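Local coordinates for protein pectinesterase (Aspergillus niger, PDB 5C1E) that hydrolyses the methyl esters of pectin's galacturonosyl units, releasing methanol, and may take part in the maceration and soft-rotting of plant tissue, at residues T79-D84 / E114-V119; V73-H78 / N107-Y112; E157-Y162 / V177-G182. One frame throughout, in Å; residues are numbered along the deposited sequence.

Contact 1 (T79-D84 / E114-V119); sequences TISSPD and EGAQAV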
loop_
_atom_site.group_PDB
_atom_site.type_symbol
_atom_site.label_atom_id
_atom_site.label_comp_id
_atom_site.label_asym_id
_atom_site.label_seq_id
_atom_site.Cartn_x
_atom_site.Cartn_y
_atom_site.Cartn_z
ATOM N N THR A 79 16.673 6.315 -1.497
ATOM C CA THR A 79 17.235 4.981 -1.648
ATOM C C THR A 79 18.074 4.621 -0.423
ATOM O O THR A 79 19.069 5.285 -0.130
ATOM C CB THR A 79 18.120 4.900 -2.905
ATOM O OG1 THR A 79 17.318 5.124 -4.073
ATOM C CG2 THR A 79 18.770 3.547 -3.024
ATOM N N ILE A 80 17.634 3.582 0.283
ATOM C CA ILE A 80 18.404 2.927 1.317
ATOM C C ILE A 80 17.739 1.606 1.686
ATOM O O ILE A 80 16.516 1.494 1.617
ATOM C CB ILE A 80 18.570 3.826 2.573
ATOM C CG1 ILE A 80 19.609 3.251 3.533
ATOM C CG2 ILE A 80 17.249 4.070 3.273
ATOM C CD1 ILE A 80 20.005 4.230 4.622
ATOM N N SER A 81 18.550 0.623 2.089
ATOM C CA SER A 81 18.032 -0.684 2.529
ATOM C C SER A 81 17.870 -0.722 4.051
ATOM O O SER A 81 18.440 0.112 4.766
ATOM C CB SER A 81 18.985 -1.781 2.066
ATOM O OG SER A 81 20.218 -1.680 2.759
ATOM N N SER A 82 17.108 -1.688 4.560
ATOM C CA SER A 82 16.906 -1.766 6.007
ATOM C C SER A 82 18.197 -2.102 6.779
ATOM O O SER A 82 18.403 -1.557 7.863
ATOM C CB SER A 82 15.766 -2.722 6.386
ATOM O OG SER A 82 16.001 -4.033 5.943
ATOM N N PRO A 83 19.077 -2.969 6.231
ATOM C CA PRO A 83 20.334 -3.193 6.940
ATOM C C PRO A 83 21.186 -1.924 7.087
ATOM O O PRO A 83 21.762 -1.675 8.157
ATOM C CB PRO A 83 21.051 -4.227 6.060
ATOM C CG PRO A 83 19.947 -4.954 5.362
ATOM C CD PRO A 83 18.950 -3.871 5.073
ATOM N N ASP A 84 21.257 -1.120 6.031
ATOM C CA ASP A 84 22.000 0.137 6.085
ATOM C C ASP A 84 21.307 1.176 6.953
ATOM O O ASP A 84 21.967 1.884 7.688
ATOM C CB ASP A 84 22.265 0.687 4.688
ATOM C CG ASP A 84 23.193 -0.202 3.876
ATOM O OD1 ASP A 84 24.031 -0.918 4.476
ATOM O OD2 ASP A 84 23.090 -0.191 2.627
ATOM N N GLU A 114 16.549 -4.803 -6.098
ATOM C CA GLU A 114 16.637 -6.141 -5.510
ATOM C C GLU A 114 17.925 -6.303 -4.712
ATOM O O GLU A 114 18.967 -5.743 -5.074
ATOM C CB GLU A 114 16.589 -7.246 -6.574
ATOM C CG GLU A 114 16.666 -8.655 -5.964
ATOM C CD GLU A 114 16.456 -9.773 -6.969
ATOM O OE1 GLU A 114 16.033 -10.873 -6.542
ATOM O OE2 GLU A 114 16.726 -9.558 -8.180
ATOM N N GLY A 115 17.834 -7.079 -3.633
ATOM C CA GLY A 115 18.994 -7.524 -2.884
ATOM C C GLY A 115 18.863 -7.400 -1.374
ATOM O O GLY A 115 19.613 -8.039 -0.648
ATOM N N ALA A 116 17.933 -6.565 -0.918
ATOM C CA ALA A 116 17.654 -6.375 0.502
ATOM C C ALA A 116 16.325 -5.665 0.666
ATOM O O ALA A 116 15.816 -5.081 -0.278
ATOM C CB ALA A 116 18.751 -5.553 1.176
ATOM N N GLN A 117 15.795 -5.704 1.884
ATOM C CA GLN A 117 14.546 -5.049 2.193
ATOM C C GLN A 117 14.740 -3.548 2.064
ATOM O O GLN A 117 15.731 -3.028 2.528
ATOM C CB GLN A 117 14.097 -5.375 3.616
ATOM C CG GLN A 117 13.952 -6.863 3.877
ATOM C CD GLN A 117 15.198 -7.460 4.501
ATOM O OE1 GLN A 117 16.337 -7.160 4.098
ATOM N NE2 GLN A 117 14.991 -8.331 5.472
ATOM N N ALA A 118 13.795 -2.872 1.419
ATOM C CA ALA A 118 13.877 -1.435 1.233
ATOM C C ALA A 118 12.474 -0.873 1.075
ATOM O O ALA A 118 11.859 -0.996 0.024
ATOM C CB ALA A 118 14.742 -1.092 0.032
ATOM N N VAL A 119 11.971 -0.275 2.142
ATOM C CA VAL A 119 10.576 0.135 2.197
ATOM C C VAL A 119 10.327 1.438 1.441
ATOM O O VAL A 119 11.084 2.390 1.563
ATOM C CB VAL A 119 10.116 0.255 3.656
ATOM C CG1 VAL A 119 8.689 0.769 3.782
ATOM C CG2 VAL A 119 10.222 -1.109 4.325
#
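Ser82 N donates to Gln117 O over 2.8 Å, the one hydrogen bond that crosses between 79-84 and 114-119. Its N-H...O angle of 159° is fairly straight, although the donor lies 27° from the carbonyl plane. The same two residues also meet through their side chains. With chi1 at 60°, Ser82 OG stands between its backbone N and carbonyl carbon, and it comes within 3.3 Å of Gln117 CB. The glutamine chain bends at chi2, and its NE2 is hydrogen-bonded to a glycerol, probably from the crystallisation liquor, with the side chain about 7 Å from that of the predicted active-site Asp161. This is consistent with a place beside the substrate cleft of the family. Around the bond the packing is of small groups: Ser81 CB lies 3.9 Å from Ala116 CB, and Ala118 CB is 3.5 Å from Ile80 O. Ser81 is the N-cap of the short helix, its OG accepting a weak bond from Asp84 N at 3.5 Å. The contact thus sets helix 82-85, which follows strand 74-78, against the loop between strands 107-110 and 121-124; Ala118 pairs through its backbone with Gln139, and Val119 with Thr93.

Contact 2 (V73-H78 / N107-Y112); sequences VVTITH and NVENGY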
loop_
_atom_site.group_PDB
_atom_site.type_symbol
_atom_site.label_atom_id
_atom_site.label_comp_id
_atom_site.label_asym_id
_atom_site.label_seq_id
_atom_site.Cartn_x
_atom_site.Cartn_y
_atom_site.Cartn_z
ATOM N N VAL A 73 2.314 13.201 -11.380
ATOM C CA VAL A 73 3.531 13.912 -11.766
ATOM C C VAL A 73 4.376 14.281 -10.544
ATOM O O VAL A 73 5.369 15.004 -10.675
ATOM C CB VAL A 73 3.224 15.179 -12.600
ATOM C CG1 VAL A 73 2.824 14.789 -14.018
ATOM C CG2 VAL A 73 2.143 16.042 -11.940
ATOM N N VAL A 74 3.994 13.775 -9.372
ATOM C CA VAL A 74 4.738 13.993 -8.134
ATOM C C VAL A 74 5.327 12.669 -7.689
ATOM O O VAL A 74 4.597 11.699 -7.476
ATOM C CB VAL A 74 3.864 14.570 -7.016
ATOM C CG1 VAL A 74 4.679 14.743 -5.740
ATOM C CG2 VAL A 74 3.289 15.903 -7.449
ATOM N N THR A 75 6.651 12.621 -7.592
ATOM C CA THR A 75 7.336 11.436 -7.105
ATOM C C THR A 75 8.178 11.824 -5.902
ATOM O O THR A 75 8.938 12.796 -5.968
ATOM C CB THR A 75 8.203 10.810 -8.215
ATOM O OG1 THR A 75 7.347 10.330 -9.255
ATOM C CG2 THR A 75 8.998 9.626 -7.684
ATOM N N ILE A 76 8.017 11.080 -4.808
ATOM C CA ILE A 76 8.895 11.159 -3.647
ATOM C C ILE A 76 9.823 9.955 -3.688
ATOM O O ILE A 76 9.363 8.799 -3.692
ATOM C CB ILE A 76 8.113 11.157 -2.318
ATOM C CG1 ILE A 76 6.996 12.198 -2.377
ATOM C CG2 ILE A 76 9.057 11.436 -1.140
ATOM C CD1 ILE A 76 6.125 12.254 -1.159
ATOM N N THR A 77 11.127 10.208 -3.704
ATOM C CA THR A 77 12.073 9.127 -3.844
ATOM C C THR A 77 13.254 9.256 -2.892
ATOM O O THR A 77 13.731 10.347 -2.617
ATOM C CB THR A 77 12.599 9.008 -5.296
ATOM O OG1 THR A 77 13.407 7.831 -5.419
ATOM C CG2 THR A 77 13.390 10.219 -5.696
ATOM N N HIS A 78 13.713 8.096 -2.428
ATOM C CA HIS A 78 14.906 7.988 -1.601
ATOM C C HIS A 78 15.387 6.544 -1.717
ATOM O O HIS A 78 14.610 5.648 -2.056
ATOM C CB HIS A 78 14.587 8.391 -0.156
ATOM C CG HIS A 78 15.773 8.376 0.770
ATOM N ND1 HIS A 78 15.957 7.398 1.722
ATOM C CD2 HIS A 78 16.799 9.247 0.926
ATOM C CE1 HIS A 78 17.066 7.644 2.399
ATOM N NE2 HIS A 78 17.594 8.763 1.937
ATOM N N ASN A 107 3.302 9.500 -6.078
ATOM C CA ASN A 107 4.136 8.309 -6.211
ATOM C C ASN A 107 5.204 8.316 -5.116
ATOM O O ASN A 107 5.830 9.346 -4.886
ATOM C CB ASN A 107 4.863 8.266 -7.555
ATOM C CG ASN A 107 3.925 8.320 -8.736
ATOM O OD1 ASN A 107 2.730 8.047 -8.633
ATOM N ND2 ASN A 107 4.462 8.700 -9.864
ATOM N N VAL A 108 5.406 7.169 -4.480
ATOM C CA VAL A 108 6.453 6.976 -3.494
ATOM C C VAL A 108 7.308 5.790 -3.891
ATOM O O VAL A 108 6.789 4.705 -4.190
ATOM C CB VAL A 108 5.879 6.747 -2.059
ATOM C CG1 VAL A 108 7.002 6.583 -1.034
ATOM C CG2 VAL A 108 4.983 7.905 -1.655
ATOM N N GLU A 109 8.623 5.980 -3.868
ATOM C CA GLU A 109 9.527 4.919 -4.255
ATOM C C GLU A 109 10.742 4.828 -3.358
ATOM O O GLU A 109 11.178 5.808 -2.776
ATOM C CB GLU A 109 9.961 5.064 -5.712
ATOM C CG GLU A 109 10.677 6.350 -6.025
ATOM C CD GLU A 109 11.285 6.354 -7.424
ATOM O OE1 GLU A 109 12.467 6.767 -7.575
ATOM O OE2 GLU A 109 10.571 5.938 -8.363
ATOM N N ASN A 110 11.232 3.612 -3.229
ATOM C CA ASN A 110 12.577 3.369 -2.702
ATOM C C ASN A 110 13.390 2.826 -3.880
ATOM O O ASN A 110 13.014 1.821 -4.463
ATOM C CB ASN A 110 12.543 2.400 -1.515
ATOM C CG ASN A 110 13.901 2.279 -0.812
ATOM O OD1 ASN A 110 14.933 2.198 -1.457
ATOM N ND2 ASN A 110 13.895 2.269 0.513
ATOM N N GLY A 111 14.482 3.507 -4.238
ATOM C CA GLY A 111 15.275 3.130 -5.401
ATOM C C GLY A 111 16.334 2.058 -5.181
ATOM O O GLY A 111 17.138 1.814 -6.071
ATOM N N TYR A 112 16.320 1.376 -4.034
ATOM C CA TYR A 112 17.363 0.400 -3.734
ATOM C C TYR A 112 17.422 -0.714 -4.764
ATOM O O TYR A 112 18.506 -1.080 -5.226
ATOM C CB TYR A 112 17.215 -0.206 -2.329
ATOM C CG TYR A 112 18.420 -1.047 -1.953
ATOM C CD1 TYR A 112 19.578 -0.455 -1.466
ATOM C CD2 TYR A 112 18.419 -2.428 -2.131
ATOM C CE1 TYR A 112 20.703 -1.222 -1.156
ATOM C CE2 TYR A 112 19.545 -3.204 -1.819
ATOM C CZ TYR A 112 20.682 -2.591 -1.334
ATOM O OH TYR A 112 21.804 -3.340 -1.005
HETATM O O HOH W 1 7.674 8.117 -10.660
#
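Strands 74-78 and 107-110 run parallel, their axes 4.6 Å apart at closest approach and 19° off alignment, with Thr75 through His78 in register with Asn107 through Asn110. The ladder is straightest at Ile76 N to Asn107 O (2.8 Å, 174°) and weakens at His78 N to Glu109 O, which stretches to 3.4 Å. On the face carrying Thr75, Thr77, Asn107 and Glu109, the shortest direct bond between the strands is donated by Thr77 OG1 to Glu109 OE1, 2.6 Å, taken on the anti lone pair of the carboxylate. The two side chains lie alongside each other and point the same way: Glu109 CG sits between its backbone N and carbonyl carbon (chi1 60°), 3.4 Å from Thr77 CB. Such in-register parallel pairing of strands from successive coils is the hallmark of the right-handed parallel beta-helix of pectinesterases, in which strand 43-46 continues the sheet beside 74-78. At the other end of the pairing, Thr75 OG1 is 2.6 Å from a water, which accepts a weak bond from Asn107 ND2, while Asn107 OD1 is held by Asn72. Past the strands, Gly111 N reaches His78 O at 3.1 Å. Asn110 forms an Asx turn, its OD1 accepting from Tyr112 N at 3.0 Å in the plane of the amide, and its ND2 is taken up by Ile80 O and Val119 O.

Contact 3 (E157-Y162 / V177-G182); sequences EGAVDY and VSNGAG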
loop_
_atom_site.group_PDB
_atom_site.type_symbol
_atom_site.label_atom_id
_atom_site.label_comp_id
_atom_site.label_asym_id
_atom_site.label_seq_id
_atom_site.Cartn_x
_atom_site.Cartn_y
_atom_site.Cartn_z
ATOM N N GLU A 157 3.796 -1.980 -6.452
ATOM C CA GLU A 157 4.756 -2.771 -7.225
ATOM C C GLU A 157 5.905 -3.288 -6.390
ATOM O O GLU A 157 6.497 -2.555 -5.580
ATOM C CB GLU A 157 5.318 -1.951 -8.387
ATOM C CG GLU A 157 6.184 -2.769 -9.330
ATOM C CD GLU A 157 6.524 -2.078 -10.642
ATOM O OE1 GLU A 157 7.142 -2.740 -11.496
ATOM O OE2 GLU A 157 6.205 -0.893 -10.827
ATOM N N GLY A 158 6.249 -4.551 -6.644
ATOM C CA GLY A 158 7.381 -5.202 -6.028
ATOM C C GLY A 158 7.429 -6.669 -6.395
ATOM O O GLY A 158 6.732 -7.128 -7.313
ATOM N N ALA A 159 8.258 -7.412 -5.677
ATOM C CA ALA A 159 8.474 -8.815 -5.950
ATOM C C ALA A 159 8.372 -9.701 -4.714
ATOM O O ALA A 159 7.764 -10.767 -4.768
ATOM C CB ALA A 159 9.840 -8.999 -6.582
ATOM N N VAL A 160 9.013 -9.271 -3.627
ATOM C CA VAL A 160 9.184 -10.074 -2.448
ATOM C C VAL A 160 8.557 -9.424 -1.220
ATOM O O VAL A 160 9.014 -8.371 -0.755
ATOM C CB VAL A 160 10.683 -10.331 -2.205
ATOM C CG1 VAL A 160 10.890 -11.136 -0.924
ATOM C CG2 VAL A 160 11.255 -11.062 -3.403
ATOM N N ASP A 161 7.506 -10.066 -0.705
ATOM C CA ASP A 161 6.810 -9.635 0.510
ATOM C C ASP A 161 6.470 -8.170 0.402
ATOM O O ASP A 161 6.713 -7.411 1.326
ATOM C CB ASP A 161 7.666 -9.867 1.764
ATOM C CG ASP A 161 8.058 -11.314 1.969
ATOM O OD1 ASP A 161 7.426 -12.238 1.386
ATOM O OD2 ASP A 161 9.001 -11.537 2.770
ATOM N N TYR A 162 5.957 -7.755 -0.749
ATOM C CA TYR A 162 5.839 -6.324 -1.013
ATOM C C TYR A 162 4.600 -5.620 -0.450
ATOM O O TYR A 162 4.531 -4.400 -0.498
ATOM C CB TYR A 162 6.110 -5.991 -2.482
ATOM C CG TYR A 162 5.198 -6.526 -3.568
ATOM C CD1 TYR A 162 5.402 -7.782 -4.129
ATOM C CD2 TYR A 162 4.201 -5.732 -4.101
ATOM C CE1 TYR A 162 4.622 -8.245 -5.158
ATOM C CE2 TYR A 162 3.408 -6.182 -5.141
ATOM C CZ TYR A 162 3.622 -7.423 -5.676
ATOM O OH TYR A 162 2.839 -7.853 -6.717
ATOM N N VAL A 177 1.307 -5.152 -8.958
ATOM C CA VAL A 177 2.209 -5.404 -10.080
ATOM C C VAL A 177 3.502 -6.048 -9.594
ATOM O O VAL A 177 4.274 -5.416 -8.891
ATOM C CB VAL A 177 2.538 -4.094 -10.816
ATOM C CG1 VAL A 177 3.400 -4.358 -12.051
ATOM C CG2 VAL A 177 1.249 -3.360 -11.204
ATOM N N SER A 178 3.740 -7.303 -9.969
ATOM C CA SER A 178 4.974 -7.994 -9.585
ATOM C C SER A 178 6.097 -7.738 -10.594
ATOM O O SER A 178 5.911 -7.952 -11.808
ATOM C CB SER A 178 4.756 -9.518 -9.453
ATOM O OG SER A 178 4.120 -9.875 -8.239
ATOM N N ASN A 179 7.265 -7.308 -10.100
ATOM C CA ASN A 179 8.450 -7.081 -10.951
ATOM C C ASN A 179 9.562 -8.112 -10.723
ATOM O O ASN A 179 10.715 -7.907 -11.135
ATOM C CB ASN A 179 9.006 -5.654 -10.801
ATOM C CG ASN A 179 9.355 -5.302 -9.375
ATOM O OD1 ASN A 179 9.271 -6.145 -8.486
ATOM N ND2 ASN A 179 9.745 -4.057 -9.148
ATOM N N GLY A 180 9.206 -9.215 -10.076
ATOM C CA GLY A 180 10.136 -10.304 -9.780
ATOM C C GLY A 180 9.382 -11.445 -9.121
ATOM O O GLY A 180 8.225 -11.285 -8.738
ATOM N N ALA A 181 10.023 -12.599 -9.012
ATOM C CA ALA A 181 9.416 -13.765 -8.391
ATOM C C ALA A 181 9.368 -13.613 -6.858
ATOM O O ALA A 181 10.325 -13.113 -6.222
ATOM C CB ALA A 181 10.204 -15.010 -8.769
ATOM N N GLY A 182 8.266 -14.062 -6.258
ATOM C CA GLY A 182 8.090 -13.955 -4.816
ATOM C C GLY A 182 6.631 -13.999 -4.403
ATOM O O GLY A 182 5.745 -14.316 -5.213
HETATM O O HOH W 2 10.458 -2.210 -11.371
HETATM O O HOH W 3 6.041 -11.153 -6.960
#
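Tyr162 OH donates to Ser178 OG at 2.8 Å, joining the end of the turn after strand 155-158 to the end of strand 175-178, on successive coils of the parallel beta-helix. The tyrosine's chi1 of 64° puts CG between the backbone N and the carbonyl carbon; one ring face lies over Gly158 C, offset toward the rim. The serine oxygen approaches at the ring's edge, near its plane, and in turn gives its own proton to a water 2.6 Å away. That water donates to Ala159 O and to Gly180 O, both at 2.8 Å, so three groups, Ser178 OG and two turn carbonyls, grip it. Before the turns, the parallel pairing of 155-158 with 175-178 supplies Gly158 N to Val177 O, nearly in line with the carbonyl, and Asn179 N to Gly158 O at 2.8 Å; in the latter the donor stands 50° out of the carbonyl plane. Glu157 and Asn179 cross at about a right angle, with OE1 3.5 Å from Asn179 CB, while Asn179 ND2 is held by Gly137 O and a second water. Further out, Asp161, the predicted active-site aspartate, makes a salt bridge with Arg221, and its OD2 is hydrogen-bonded to glycerol. The turns themselves meet tightly: Ala159 CB sits only 3.5 Å from Gly180 CA, which bears no side chain.

All three contacts are partly buried, yet their places differ. Contacts 2 and 3 join neighbouring strands of one parallel sheet, with strand 134-136 between them, and their nearest atoms are about 7 Å apart. Contact 1 lies farthest from the chain's centre, about 17 Å centre to centre, and has no strand in either segment. It directly continues contact 2: Asn110, at the end of strand 107-110, reaches both segments of contact 1. The chemistry follows this placement, with a backbone ladder and a threonine-carboxylate bond in contact 2, one backbone bond and small apolar groups in contact 1, and in contact 3 short strand pairing, a tyrosine-serine bond and a water shared by the turns, beside the predicted active-site aspartate.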